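Local coordinates for coenzyme Q-binding protein COQ10 START domain-containing protein (Thermus thermophilus, PDB 2D4R) that is of unknown function but is a putative START-like protein of the Bet v 1 type, and so probably binds or carries a lipid-like ligand, at residues R8-P13 and G137-V142; R16-A21 and W68-L73; K22-L27 and L37-R42; F84-G89 and T107-I112. All coordinates share one frame; numbering follows the deposited sequence.

Contact 1: R8-P13 and G137-V142; sequences RYIPAP and GLEERV
Arg8 sets its CG anti to the backbone N (chi1 -169°) and runs extended to NE, while the Glu139 chain bends at chi2 (-99°). The side chains cross at about a right angle. Glu139 CG sits 3.3 Å from Arg8 NE and 3.4 Å from Ile10 CG1, so the glutamate methylenes do the touching. Glu139 OE1 lies 3.9 Å from Arg8 NH1, a long salt bridge; the oxygen is off the guanidinium plane, so no N-H points at it. Ile10 CD1 rests on Leu138 CG at 3.7 Å. Val142 CG1 is 3.5 Å from Ala12 CB and also meets Ile10 CG2. An alanine in place of Glu139 would remove the carboxylate and CG, and would probably leave Arg8 and Ile10 less well held. Strand 8-10 and helix 137-142 run almost parallel, and Val17 of helix 14-22 packs on Ile10, Ala12 and Leu138. The chemistry implies a mostly apolar join, with a charge attraction at its margin that is probably weak, and no hydrogen bond between the segments.

Contact 2: R16-A21 and W68-L73; sequences RVYRLA and WDDENL
Helix 16-21 faces the end of strand 68-69 and the turn after it, with the CA atoms of Tyr18 and Leu73 6.0 Å apart and Leu73 at positive phi and psi. Tyr18 carries the contact. Its CG is anti to the backbone N (chi1 168°), which sends the ring into the turn. The hydroxyl donates to Asp70 OD2 at 3.0 Å. That oxygen lies in the plane of the ring but is met from above the carboxylate plane, and the two planes are perpendicular. Leu73 CA lies over one ring face in a CH-pi contact, 3.9 Å from the Tyr18 ring centroid. Leu73 CD2 reaches Tyr18 CG at 3.4 Å. Trp68 turns an edge toward the face of Tyr18, with the planes at 82°, an offset edge-to-face pair. The far end of the indole, Trp68 CH2, comes 3.6 Å from Ala21 O. Within the turn, Asn72 N donates to Asp69 OD1 in an Asx motif. A serine at Tyr18 would probably loosen the turn, because the ring that packs on Leu73 and Trp68 and the hydroxyl bonded to Asp70 would be gone. Phe93 of strand 86-95 adds another edge-to-face ring to Tyr18. Leu138 of helix 120-144 touches Val17 and Ala21, so helix 14-22 touches both the long helix 120-144 and the sheet.

Contact 3: K22-L27 and L37-R42; sequences KDLEGL and LEVVAR
The short helix 24-27 comes beside strand 37-42, with the CA atoms of Glu25 and Leu37 6.5 Å apart. Asp23 ends the helical run of 14-22 and is the centre of an inverse gamma turn. It is also the N-cap of the short helix: Asp23 OD1 accepts from Gly26 N at 3.1 Å. Glu25 extends beyond CG and reaches its carboxylate to the backbone of the strand. Val39 N donates to Glu25 OE2 at 2.9 Å, with an N-H...O angle of 160°. This bond ties the helix to strand 34-43, an edge strand of the antiparallel sheet within this chain; the strand carries a classic beta bulge where Val40 and Ala41 both face Arg48. Glu25 CG rests on Val39 CG2 at 3.7 Å. A water links Glu25 OE1 to Arg42 NH2, the second bond being weak. The Arg42 guanidinium has Val39 CG1 over the centre of one face. On the buried side, Leu24 CB meets Leu37 CD1 at 4.1 Å, and Leu24 CD1 reaches Val39 CG2 more loosely.

Contact 4: F84-G89 and T107-I112; sequences FDRYEG and TYELTI
Arg86 is extended, CG anti to the backbone N (chi1 -176°), and lies obliquely across Thr107 and Glu109. Thr107 CG2 sits over one face of its guanidinium, 3.5 Å from Arg86 NE. Glu109 OE1 is at the edge, in plane, and takes a weak hydrogen bond within a salt bridge from Arg86 NH1 at 3.3 Å. The Glu109 carboxylate is turned 83° from the guanidinium. Arg86 NE donates almost straight to Glu88 OE1, a very short bond as modelled. The three residues form a salt-bridge network, which holds the guanidinium in place and probably balances its charge. Tyr87 and Tyr108 leave by the other face of the sheet. Phe84 CD2 lies 3.5 Å from Leu110 CG, and Tyr87 CD1 lies over a face of the Phe84 ring. Met127 of helix 120-144 touches Phe84 and Tyr108. Glu109 O accepts from both Asp85 N (2.8 Å) and Arg86 N, a classic beta bulge. This is an antiparallel beta hairpin, strands 86-95 and 100-109, consistent with the sheet of a START-like fold.

In the fold
Contacts 1, 2 and 3 cluster together, and contact 4 stands apart. The centres of contacts 1 and 2 lie about 13 Å apart; the contacts touch where Val142 CG2 meets Leu20 CD1 at 3.6 Å. Contact 3 is tied to contact 1 by the salt bridge of Arg141 NH2 with Asp23 OD2, 3.1 Å long, and to contact 2 by a weak ion pair of Lys22 with Asp70. Contact 4 lies across the chain's centre from contacts 1 and 2, its centre about 26 Å from that of contact 1. All four reach the same antiparallel sheet. In START-like proteins the ligand cavity lies between such a sheet and the long C-terminal helix; no ligand site is established here.

Contact 1: R8-P13 and G137-V142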
loop_
_atom_site.group_PDB
_atom_site.type_symbol
_atom_site.label_atom_id
_atom_site.label_comp_id
_atom_site.label_asym_id
_atom_site.label_seq_id
_atom_site.Cartn_x
_atom_site.Cartn_y
_atom_site.Cartn_z
ATOM N N ARG A 8 7.129 9.552 -2.538
ATOM C CA ARG A 8 8.386 9.357 -1.839
ATOM C C ARG A 8 9.515 9.002 -2.805
ATOM O O ARG A 8 9.335 8.181 -3.722
ATOM C CB ARG A 8 8.220 8.259 -0.784
ATOM C CG ARG A 8 9.375 8.129 0.193
ATOM C CD ARG A 8 8.960 7.277 1.370
ATOM N NE ARG A 8 10.028 7.077 2.340
ATOM C CZ ARG A 8 10.299 7.915 3.333
ATOM N NH1 ARG A 8 11.289 7.649 4.178
ATOM N NH2 ARG A 8 9.588 9.026 3.476
ATOM N N TYR A 9 10.675 9.629 -2.596
ATOM C CA TYR A 9 11.855 9.359 -3.412
ATOM C C TYR A 9 12.701 8.251 -2.794
ATOM O O TYR A 9 13.053 8.314 -1.615
ATOM C CB TYR A 9 12.709 10.622 -3.563
ATOM C CG TYR A 9 14.027 10.349 -4.239
ATOM C CD1 TYR A 9 14.094 10.178 -5.623
ATOM C CD2 TYR A 9 15.200 10.184 -3.492
ATOM C CE1 TYR A 9 15.290 9.838 -6.246
ATOM C CE2 TYR A 9 16.404 9.848 -4.111
ATOM C CZ TYR A 9 16.439 9.672 -5.488
ATOM O OH TYR A 9 17.607 9.297 -6.107
ATOM N N ILE A 10 13.026 7.237 -3.593
ATOM C CA ILE A 10 13.872 6.145 -3.117
ATOM C C ILE A 10 15.136 5.978 -3.969
ATOM O O ILE A 10 15.071 5.799 -5.180
ATOM C CB ILE A 10 13.082 4.820 -3.080
ATOM C CG1 ILE A 10 11.983 4.923 -2.010
ATOM C CG2 ILE A 10 14.013 3.648 -2.781
ATOM C CD1 ILE A 10 11.059 3.715 -1.921
ATOM N N PRO A 11 16.311 6.048 -3.331
ATOM C CA PRO A 11 17.592 5.906 -4.033
ATOM C C PRO A 11 17.877 4.493 -4.555
ATOM O O PRO A 11 18.664 3.752 -3.974
ATOM C CB PRO A 11 18.615 6.358 -2.996
ATOM C CG PRO A 11 17.944 6.130 -1.685
ATOM C CD PRO A 11 16.494 6.382 -1.909
ATOM N N ALA A 12 17.229 4.139 -5.664
ATOM C CA ALA A 12 17.407 2.837 -6.298
ATOM C C ALA A 12 16.628 2.844 -7.609
ATOM O O ALA A 12 15.611 3.518 -7.721
ATOM C CB ALA A 12 16.905 1.735 -5.381
ATOM N N PRO A 13 17.098 2.099 -8.621
ATOM C CA PRO A 13 16.394 2.073 -9.904
ATOM C C PRO A 13 14.964 1.582 -9.800
ATOM O O PRO A 13 14.669 0.619 -9.093
ATOM C CB PRO A 13 17.253 1.163 -10.779
ATOM C CG PRO A 13 18.006 0.325 -9.825
ATOM C CD PRO A 13 18.241 1.172 -8.606
ATOM N N GLY A 137 8.237 2.553 4.699
ATOM C CA GLY A 137 8.591 1.167 4.917
ATOM C C GLY A 137 9.197 0.526 3.678
ATOM O O GLY A 137 10.055 -0.346 3.793
ATOM N N LEU A 138 8.761 0.945 2.493
ATOM C CA LEU A 138 9.352 0.427 1.254
ATOM C C LEU A 138 10.775 0.964 1.084
ATOM O O LEU A 138 11.661 0.240 0.627
ATOM C CB LEU A 138 8.478 0.781 0.028
ATOM C CG LEU A 138 9.107 0.660 -1.372
ATOM C CD1 LEU A 138 9.615 -0.754 -1.580
ATOM C CD2 LEU A 138 8.093 1.020 -2.454
ATOM N N GLU A 139 10.990 2.218 1.480
ATOM C CA GLU A 139 12.325 2.819 1.512
ATOM C C GLU A 139 13.254 1.928 2.310
ATOM O O GLU A 139 14.389 1.661 1.910
ATOM C CB GLU A 139 12.273 4.192 2.184
ATOM C CG GLU A 139 12.608 5.363 1.289
ATOM C CD GLU A 139 14.036 5.845 1.458
ATOM O OE1 GLU A 139 14.242 7.062 1.651
ATOM O OE2 GLU A 139 14.956 5.007 1.389
ATOM N N GLU A 140 12.753 1.463 3.446
ATOM C CA GLU A 140 13.560 0.711 4.382
ATOM C C GLU A 140 13.766 -0.721 3.924
ATOM O O GLU A 140 14.695 -1.398 4.368
ATOM C CB GLU A 140 12.901 0.735 5.759
ATOM C CG GLU A 140 12.839 2.132 6.363
ATOM C CD GLU A 140 12.222 2.137 7.745
ATOM O OE1 GLU A 140 11.279 1.347 7.964
ATOM O OE2 GLU A 140 12.678 2.925 8.607
ATOM N N ARG A 141 12.891 -1.186 3.039
ATOM C CA ARG A 141 13.052 -2.515 2.471
ATOM C C ARG A 141 14.197 -2.428 1.479
ATOM O O ARG A 141 15.101 -3.261 1.474
ATOM C CB ARG A 141 11.777 -2.944 1.740
ATOM C CG ARG A 141 11.379 -4.403 1.902
ATOM C CD ARG A 141 12.525 -5.368 1.698
ATOM N NE ARG A 141 12.105 -6.581 0.989
ATOM C CZ ARG A 141 12.849 -7.683 0.875
ATOM N NH1 ARG A 141 14.053 -7.736 1.428
ATOM N NH2 ARG A 141 12.404 -8.729 0.193
ATOM N N VAL A 142 14.150 -1.393 0.648
ATOM C CA VAL A 142 15.053 -1.269 -0.485
ATOM C C VAL A 142 16.481 -1.058 0.001
ATOM O O VAL A 142 17.422 -1.592 -0.588
ATOM C CB VAL A 142 14.625 -0.097 -1.423
ATOM C CG1 VAL A 142 15.600 0.053 -2.565
ATOM C CG2 VAL A 142 13.235 -0.359 -1.981
#

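Contact 2: R16-A21 and W68-L73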
loop_
_atom_site.group_PDB
_atom_site.type_symbol
_atom_site.label_atom_id
_atom_site.label_comp_id
_atom_site.label_asym_id
_atom_site.label_seq_id
_atom_site.Cartn_x
_atom_site.Cartn_y
_atom_site.Cartn_z
ATOM N N ARG A 16 14.033 -2.004 -9.539
ATOM C CA ARG A 16 14.380 -2.650 -8.283
ATOM C C ARG A 16 13.357 -2.286 -7.208
ATOM O O ARG A 16 12.892 -3.150 -6.476
ATOM C CB ARG A 16 15.784 -2.231 -7.844
ATOM C CG ARG A 16 16.301 -2.911 -6.569
ATOM C CD ARG A 16 17.772 -2.524 -6.318
ATOM N NE ARG A 16 18.555 -2.653 -7.546
ATOM C CZ ARG A 16 19.667 -1.976 -7.818
ATOM N NH1 ARG A 16 20.294 -2.183 -8.965
ATOM N NH2 ARG A 16 20.158 -1.095 -6.952
ATOM N N VAL A 17 13.000 -1.008 -7.126
ATOM C CA VAL A 17 11.996 -0.564 -6.167
ATOM C C VAL A 17 10.657 -1.248 -6.465
ATOM O O VAL A 17 9.959 -1.698 -5.558
ATOM C CB VAL A 17 11.824 0.980 -6.213
ATOM C CG1 VAL A 17 10.801 1.444 -5.163
ATOM C CG2 VAL A 17 13.180 1.659 -5.972
ATOM N N TYR A 18 10.322 -1.348 -7.746
ATOM C CA TYR A 18 9.097 -1.998 -8.154
ATOM C C TYR A 18 9.093 -3.456 -7.705
ATOM O O TYR A 18 8.102 -3.927 -7.151
ATOM C CB TYR A 18 8.944 -1.905 -9.673
ATOM C CG TYR A 18 7.853 -2.778 -10.256
ATOM C CD1 TYR A 18 8.150 -4.026 -10.795
ATOM C CD2 TYR A 18 6.530 -2.347 -10.292
ATOM C CE1 TYR A 18 7.155 -4.820 -11.360
ATOM C CE2 TYR A 18 5.531 -3.133 -10.851
ATOM C CZ TYR A 18 5.849 -4.364 -11.383
ATOM O OH TYR A 18 4.864 -5.142 -11.944
ATOM N N ARG A 19 10.194 -4.171 -7.932
ATOM C CA ARG A 19 10.235 -5.613 -7.633
ATOM C C ARG A 19 10.170 -5.897 -6.138
ATOM O O ARG A 19 9.568 -6.873 -5.713
ATOM C CB ARG A 19 11.497 -6.269 -8.204
ATOM C CG ARG A 19 11.299 -7.021 -9.528
ATOM C CD ARG A 19 10.303 -8.188 -9.398
ATOM N NE ARG A 19 10.933 -9.509 -9.518
ATOM C CZ ARG A 19 10.268 -10.663 -9.621
ATOM N NH1 ARG A 19 10.935 -11.806 -9.725
ATOM N NH2 ARG A 19 8.940 -10.677 -9.627
ATOM N N LEU A 20 10.798 -5.038 -5.347
ATOM C CA LEU A 20 10.771 -5.171 -3.901
ATOM C C LEU A 20 9.407 -4.849 -3.301
ATOM O O LEU A 20 9.048 -5.376 -2.246
ATOM C CB LEU A 20 11.824 -4.264 -3.278
ATOM C CG LEU A 20 13.253 -4.735 -3.499
ATOM C CD1 LEU A 20 14.223 -3.632 -3.103
ATOM C CD2 LEU A 20 13.480 -6.008 -2.683
ATOM N N ALA A 21 8.642 -3.988 -3.964
ATOM C CA ALA A 21 7.287 -3.689 -3.501
ATOM C C ALA A 21 6.325 -4.819 -3.871
ATOM O O ALA A 21 5.295 -5.015 -3.227
ATOM C CB ALA A 21 6.815 -2.392 -4.097
ATOM N N TRP A 68 -0.334 -6.568 -11.286
ATOM C CA TRP A 68 1.031 -6.090 -11.438
ATOM C C TRP A 68 1.359 -5.894 -12.913
ATOM O O TRP A 68 1.184 -6.805 -13.728
ATOM C CB TRP A 68 2.006 -7.090 -10.800
ATOM C CG TRP A 68 1.866 -7.186 -9.294
ATOM C CD1 TRP A 68 1.221 -8.159 -8.591
ATOM C CD2 TRP A 68 2.352 -6.249 -8.322
ATOM N NE1 TRP A 68 1.267 -7.892 -7.246
ATOM C CE2 TRP A 68 1.957 -6.726 -7.049
ATOM C CE3 TRP A 68 3.083 -5.049 -8.401
ATOM C CZ2 TRP A 68 2.266 -6.049 -5.860
ATOM C CZ3 TRP A 68 3.390 -4.373 -7.216
ATOM C CH2 TRP A 68 2.979 -4.880 -5.961
ATOM N N ASP A 69 1.829 -4.698 -13.250
ATOM C CA ASP A 69 2.248 -4.402 -14.599
ATOM C C ASP A 69 3.781 -4.337 -14.685
ATOM O O ASP A 69 4.387 -3.273 -14.527
ATOM C CB ASP A 69 1.626 -3.082 -15.039
ATOM C CG ASP A 69 1.877 -2.786 -16.487
ATOM O OD1 ASP A 69 2.826 -3.365 -17.055
ATOM O OD2 ASP A 69 1.131 -1.972 -17.060
ATOM N N ASP A 70 4.394 -5.489 -14.942
ATOM C CA ASP A 70 5.847 -5.621 -14.953
ATOM C C ASP A 70 6.477 -4.739 -16.021
ATOM O O ASP A 70 7.523 -4.144 -15.800
ATOM C CB ASP A 70 6.245 -7.083 -15.206
ATOM C CG ASP A 70 5.804 -8.024 -14.088
ATOM O OD1 ASP A 70 5.191 -9.072 -14.399
ATOM O OD2 ASP A 70 6.072 -7.722 -12.905
ATOM N N GLU A 71 5.839 -4.659 -17.180
ATOM C CA GLU A 71 6.350 -3.849 -18.284
ATOM C C GLU A 71 6.566 -2.391 -17.897
ATOM O O GLU A 71 7.647 -1.839 -18.090
ATOM C CB GLU A 71 5.381 -3.913 -19.463
ATOM C CG GLU A 71 5.701 -4.991 -20.450
ATOM C CD GLU A 71 6.400 -4.429 -21.655
ATOM O OE1 GLU A 71 5.717 -3.772 -22.469
ATOM O OE2 GLU A 71 7.626 -4.632 -21.782
ATOM N N ASN A 72 5.529 -1.772 -17.344
ATOM C CA ASN A 72 5.552 -0.340 -17.083
ATOM C C ASN A 72 5.773 0.019 -15.615
ATOM O O ASN A 72 5.618 1.178 -15.230
ATOM C CB ASN A 72 4.251 0.293 -17.580
ATOM C CG ASN A 72 4.043 0.102 -19.078
ATOM O OD1 ASN A 72 4.785 -0.629 -19.733
ATOM N ND2 ASN A 72 3.031 0.763 -19.623
ATOM N N LEU A 73 6.125 -0.969 -14.797
ATOM C CA LEU A 73 6.434 -0.731 -13.382
ATOM C C LEU A 73 5.312 -0.008 -12.636
ATOM O O LEU A 73 5.558 0.990 -11.941
ATOM C CB LEU A 73 7.718 0.086 -13.254
ATOM C CG LEU A 73 8.993 -0.516 -13.840
ATOM C CD1 LEU A 73 10.153 0.458 -13.640
ATOM C CD2 LEU A 73 9.286 -1.841 -13.176
#

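Contact 3: K22-L27 and L37-R42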
loop_
_atom_site.group_PDB
_atom_site.type_symbol
_atom_site.label_atom_id
_atom_site.label_comp_id
_atom_site.label_asym_id
_atom_site.label_seq_id
_atom_site.Cartn_x
_atom_site.Cartn_y
_atom_site.Cartn_z
ATOM N N LYS A 22 6.678 -5.569 -4.908
ATOM C CA LYS A 22 5.821 -6.631 -5.412
ATOM C C LYS A 22 5.894 -7.857 -4.517
ATOM O O LYS A 22 4.934 -8.615 -4.404
ATOM C CB LYS A 22 6.231 -7.001 -6.834
ATOM C CG LYS A 22 5.386 -8.088 -7.453
ATOM C CD LYS A 22 5.968 -8.521 -8.775
ATOM C CE LYS A 22 5.307 -9.784 -9.274
ATOM N NZ LYS A 22 5.768 -10.094 -10.649
ATOM N N ASP A 23 7.044 -8.047 -3.881
ATOM C CA ASP A 23 7.215 -9.109 -2.899
ATOM C C ASP A 23 6.658 -8.614 -1.580
ATOM O O ASP A 23 7.418 -8.211 -0.682
ATOM C CB ASP A 23 8.697 -9.451 -2.737
ATOM C CG ASP A 23 8.957 -10.398 -1.567
ATOM O OD1 ASP A 23 8.029 -11.124 -1.158
ATOM O OD2 ASP A 23 10.095 -10.413 -1.065
ATOM N N LEU A 24 5.328 -8.641 -1.478
ATOM C CA LEU A 24 4.628 -8.055 -0.345
ATOM C C LEU A 24 5.074 -8.692 0.964
ATOM O O LEU A 24 5.219 -8.015 1.980
ATOM C CB LEU A 24 3.119 -8.234 -0.502
ATOM C CG LEU A 24 2.481 -7.629 -1.748
ATOM C CD1 LEU A 24 1.008 -8.016 -1.833
ATOM C CD2 LEU A 24 2.634 -6.149 -1.691
ATOM N N GLU A 25 5.299 -9.998 0.943
ATOM C CA GLU A 25 5.613 -10.680 2.176
ATOM C C GLU A 25 7.005 -10.300 2.666
ATOM O O GLU A 25 7.235 -10.213 3.874
ATOM C CB GLU A 25 5.474 -12.180 1.975
ATOM C CG GLU A 25 4.045 -12.564 1.648
ATOM C CD GLU A 25 3.780 -14.029 1.862
ATOM O OE1 GLU A 25 4.728 -14.817 1.687
ATOM O OE2 GLU A 25 2.631 -14.388 2.202
ATOM N N GLY A 26 7.920 -10.045 1.731
ATOM C CA GLY A 26 9.217 -9.515 2.095
ATOM C C GLY A 26 9.137 -8.065 2.543
ATOM O O GLY A 26 9.992 -7.584 3.283
ATOM N N LEU A 27 8.106 -7.360 2.093
ATOM C CA LEU A 27 7.933 -5.953 2.437
ATOM C C LEU A 27 7.340 -5.844 3.839
ATOM O O LEU A 27 7.606 -4.888 4.564
ATOM C CB LEU A 27 6.991 -5.280 1.435
ATOM C CG LEU A 27 7.218 -3.820 1.020
ATOM C CD1 LEU A 27 6.059 -3.376 0.140
ATOM C CD2 LEU A 27 7.328 -2.924 2.219
ATOM N N LEU A 37 0.239 -9.653 6.813
ATOM C CA LEU A 37 0.024 -9.534 5.383
ATOM C C LEU A 37 0.399 -10.860 4.730
ATOM O O LEU A 37 1.572 -11.213 4.638
ATOM C CB LEU A 37 0.877 -8.391 4.816
ATOM C CG LEU A 37 0.444 -7.759 3.490
ATOM C CD1 LEU A 37 1.515 -6.767 3.008
ATOM C CD2 LEU A 37 0.219 -8.847 2.457
ATOM N N GLU A 38 -0.612 -11.595 4.286
ATOM C CA GLU A 38 -0.388 -12.904 3.691
ATOM C C GLU A 38 -0.882 -12.986 2.244
ATOM O O GLU A 38 -2.044 -12.708 1.948
ATOM C CB GLU A 38 -1.053 -13.998 4.547
ATOM C CG GLU A 38 -2.232 -13.529 5.405
ATOM C CD GLU A 38 -2.643 -14.536 6.489
ATOM O OE1 GLU A 38 -3.802 -14.465 6.960
ATOM O OE2 GLU A 38 -1.814 -15.392 6.876
ATOM N N VAL A 39 0.017 -13.366 1.340
ATOM C CA VAL A 39 -0.364 -13.607 -0.048
ATOM C C VAL A 39 -1.154 -14.911 -0.129
ATOM O O VAL A 39 -0.610 -15.987 0.127
ATOM C CB VAL A 39 0.871 -13.710 -0.977
ATOM C CG1 VAL A 39 0.432 -14.201 -2.363
ATOM C CG2 VAL A 39 1.561 -12.353 -1.094
ATOM N N VAL A 40 -2.437 -14.819 -0.478
ATOM C CA VAL A 40 -3.287 -16.000 -0.504
ATOM C C VAL A 40 -3.338 -16.678 -1.878
ATOM O O VAL A 40 -3.566 -17.883 -1.967
ATOM C CB VAL A 40 -4.740 -15.684 -0.072
ATOM C CG1 VAL A 40 -4.776 -15.276 1.376
ATOM C CG2 VAL A 40 -5.330 -14.606 -0.950
ATOM N N ALA A 41 -3.144 -15.905 -2.946
ATOM C CA ALA A 41 -3.184 -16.443 -4.307
ATOM C C ALA A 41 -2.220 -15.700 -5.227
ATOM O O ALA A 41 -2.084 -14.484 -5.139
ATOM C CB ALA A 41 -4.616 -16.361 -4.868
ATOM N N ARG A 42 -1.554 -16.442 -6.108
ATOM C CA ARG A 42 -0.601 -15.863 -7.062
ATOM C C ARG A 42 -0.937 -16.431 -8.442
ATOM O O ARG A 42 -0.991 -17.647 -8.614
ATOM C CB ARG A 42 0.836 -16.241 -6.656
ATOM C CG ARG A 42 1.963 -15.564 -7.446
ATOM C CD ARG A 42 2.776 -14.585 -6.579
ATOM N NE ARG A 42 3.228 -15.181 -5.317
ATOM C CZ ARG A 42 3.653 -14.486 -4.261
ATOM N NH1 ARG A 42 3.686 -13.159 -4.301
ATOM N NH2 ARG A 42 4.044 -15.117 -3.157
HETATM O O HOH W 1 6.008 -15.128 -0.940
#

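Contact 4: F84-G89 and T107-I112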
loop_
_atom_site.group_PDB
_atom_site.type_symbol
_atom_site.label_atom_id
_atom_site.label_comp_id
_atom_site.label_asym_id
_atom_site.label_seq_id
_atom_site.Cartn_x
_atom_site.Cartn_y
_atom_site.Cartn_z
ATOM N N PHE A 84 -13.426 -2.298 4.527
ATOM C CA PHE A 84 -13.705 -1.128 3.696
ATOM C C PHE A 84 -14.819 -1.443 2.688
ATOM O O PHE A 84 -14.894 -2.555 2.158
ATOM C CB PHE A 84 -12.447 -0.695 2.930
ATOM C CG PHE A 84 -11.337 -0.139 3.804
ATOM C CD1 PHE A 84 -10.269 -0.946 4.202
ATOM C CD2 PHE A 84 -11.343 1.199 4.199
ATOM C CE1 PHE A 84 -9.227 -0.432 4.979
ATOM C CE2 PHE A 84 -10.297 1.725 4.976
ATOM C CZ PHE A 84 -9.243 0.913 5.367
ATOM N N ASP A 85 -15.680 -0.471 2.427
ATOM C CA ASP A 85 -16.613 -0.591 1.318
ATOM C C ASP A 85 -15.835 -0.439 0.037
ATOM O O ASP A 85 -16.175 -1.022 -0.995
ATOM C CB ASP A 85 -17.676 0.493 1.384
ATOM C CG ASP A 85 -18.494 0.423 2.659
ATOM O OD1 ASP A 85 -18.858 1.499 3.171
ATOM O OD2 ASP A 85 -18.764 -0.699 3.147
ATOM N N ARG A 86 -14.775 0.351 0.110
ATOM C CA ARG A 86 -13.928 0.579 -1.043
ATOM C C ARG A 86 -12.492 0.783 -0.576
ATOM O O ARG A 86 -12.232 1.530 0.372
ATOM C CB ARG A 86 -14.435 1.805 -1.800
ATOM C CG ARG A 86 -13.713 2.131 -3.083
ATOM C CD ARG A 86 -14.353 3.362 -3.717
ATOM N NE ARG A 86 -13.943 3.566 -5.100
ATOM C CZ ARG A 86 -14.289 4.617 -5.837
ATOM N NH1 ARG A 86 -15.057 5.573 -5.324
ATOM N NH2 ARG A 86 -13.872 4.706 -7.092
ATOM N N TYR A 87 -11.567 0.088 -1.230
ATOM C CA TYR A 87 -10.154 0.243 -0.949
ATOM C C TYR A 87 -9.350 -0.092 -2.196
ATOM O O TYR A 87 -9.124 -1.257 -2.515
ATOM C CB TYR A 87 -9.749 -0.677 0.188
ATOM C CG TYR A 87 -8.360 -0.419 0.728
ATOM C CD1 TYR A 87 -8.170 0.334 1.891
ATOM C CD2 TYR A 87 -7.244 -0.981 0.120
ATOM C CE1 TYR A 87 -6.897 0.504 2.434
ATOM C CE2 TYR A 87 -5.964 -0.813 0.648
ATOM C CZ TYR A 87 -5.793 -0.075 1.802
ATOM O OH TYR A 87 -4.516 0.080 2.316
ATOM N N GLU A 88 -8.909 0.946 -2.896
ATOM C CA GLU A 88 -8.330 0.761 -4.216
ATOM C C GLU A 88 -7.395 1.905 -4.600
ATOM O O GLU A 88 -7.461 3.014 -4.039
ATOM C CB GLU A 88 -9.448 0.649 -5.259
ATOM C CG GLU A 88 -10.242 1.935 -5.445
ATOM C CD GLU A 88 -11.390 1.784 -6.424
ATOM O OE1 GLU A 88 -12.551 1.845 -5.980
ATOM O OE2 GLU A 88 -11.143 1.602 -7.636
ATOM N N GLY A 89 -6.532 1.634 -5.574
ATOM C CA GLY A 89 -5.590 2.647 -5.981
ATOM C C GLY A 89 -4.472 2.109 -6.843
ATOM O O GLY A 89 -4.594 1.068 -7.481
ATOM N N THR A 107 -7.967 5.380 -2.942
ATOM C CA THR A 107 -9.360 5.748 -2.743
ATOM C C THR A 107 -9.989 4.735 -1.810
ATOM O O THR A 107 -9.925 3.534 -2.048
ATOM C CB THR A 107 -10.129 5.741 -4.076
ATOM O OG1 THR A 107 -9.595 6.757 -4.926
ATOM C CG2 THR A 107 -11.636 5.953 -3.850
ATOM N N TYR A 108 -10.591 5.214 -0.737
ATOM C CA TYR A 108 -11.186 4.325 0.250
ATOM C C TYR A 108 -12.561 4.844 0.656
ATOM O O TYR A 108 -12.843 6.047 0.562
ATOM C CB TYR A 108 -10.299 4.244 1.490
ATOM C CG TYR A 108 -10.254 5.561 2.243
ATOM C CD1 TYR A 108 -11.112 5.802 3.321
ATOM C CD2 TYR A 108 -9.413 6.592 1.828
ATOM C CE1 TYR A 108 -11.138 7.045 3.962
ATOM C CE2 TYR A 108 -9.427 7.838 2.461
ATOM C CZ TYR A 108 -10.295 8.056 3.523
ATOM O OH TYR A 108 -10.321 9.278 4.133
ATOM N N GLU A 109 -13.411 3.933 1.112
ATOM C CA GLU A 109 -14.649 4.315 1.766
ATOM C C GLU A 109 -14.890 3.399 2.945
ATOM O O GLU A 109 -14.890 2.178 2.811
ATOM C CB GLU A 109 -15.825 4.253 0.790
ATOM C CG GLU A 109 -15.876 5.433 -0.183
ATOM C CD GLU A 109 -16.906 5.241 -1.286
ATOM O OE1 GLU A 109 -16.681 5.760 -2.405
ATOM O OE2 GLU A 109 -17.940 4.574 -1.028
ATOM N N LEU A 110 -15.080 4.012 4.109
ATOM C CA LEU A 110 -15.252 3.297 5.357
ATOM C C LEU A 110 -16.553 3.773 5.993
ATOM O O LEU A 110 -16.612 4.898 6.477
ATOM C CB LEU A 110 -14.093 3.639 6.279
ATOM C CG LEU A 110 -13.201 2.560 6.874
ATOM C CD1 LEU A 110 -12.513 3.165 8.079
ATOM C CD2 LEU A 110 -14.000 1.342 7.285
ATOM N N THR A 111 -17.592 2.944 6.005
ATOM C CA THR A 111 -18.820 3.340 6.686
ATOM C C THR A 111 -18.733 3.120 8.190
ATOM O O THR A 111 -18.470 2.011 8.659
ATOM C CB THR A 111 -20.084 2.599 6.157
ATOM O OG1 THR A 111 -19.860 1.189 6.132
ATOM C CG2 THR A 111 -20.459 3.092 4.786
ATOM N N ILE A 112 -18.956 4.199 8.934
ATOM C CA ILE A 112 -18.931 4.196 10.393
ATOM C C ILE A 112 -20.298 4.603 10.924
ATOM O O ILE A 112 -20.768 5.708 10.651
ATOM C CB ILE A 112 -17.876 5.183 10.929
ATOM C CG1 ILE A 112 -16.495 4.525 10.940
ATOM C CG2 ILE A 112 -18.217 5.624 12.345
ATOM C CD1 ILE A 112 -15.863 4.370 9.591
#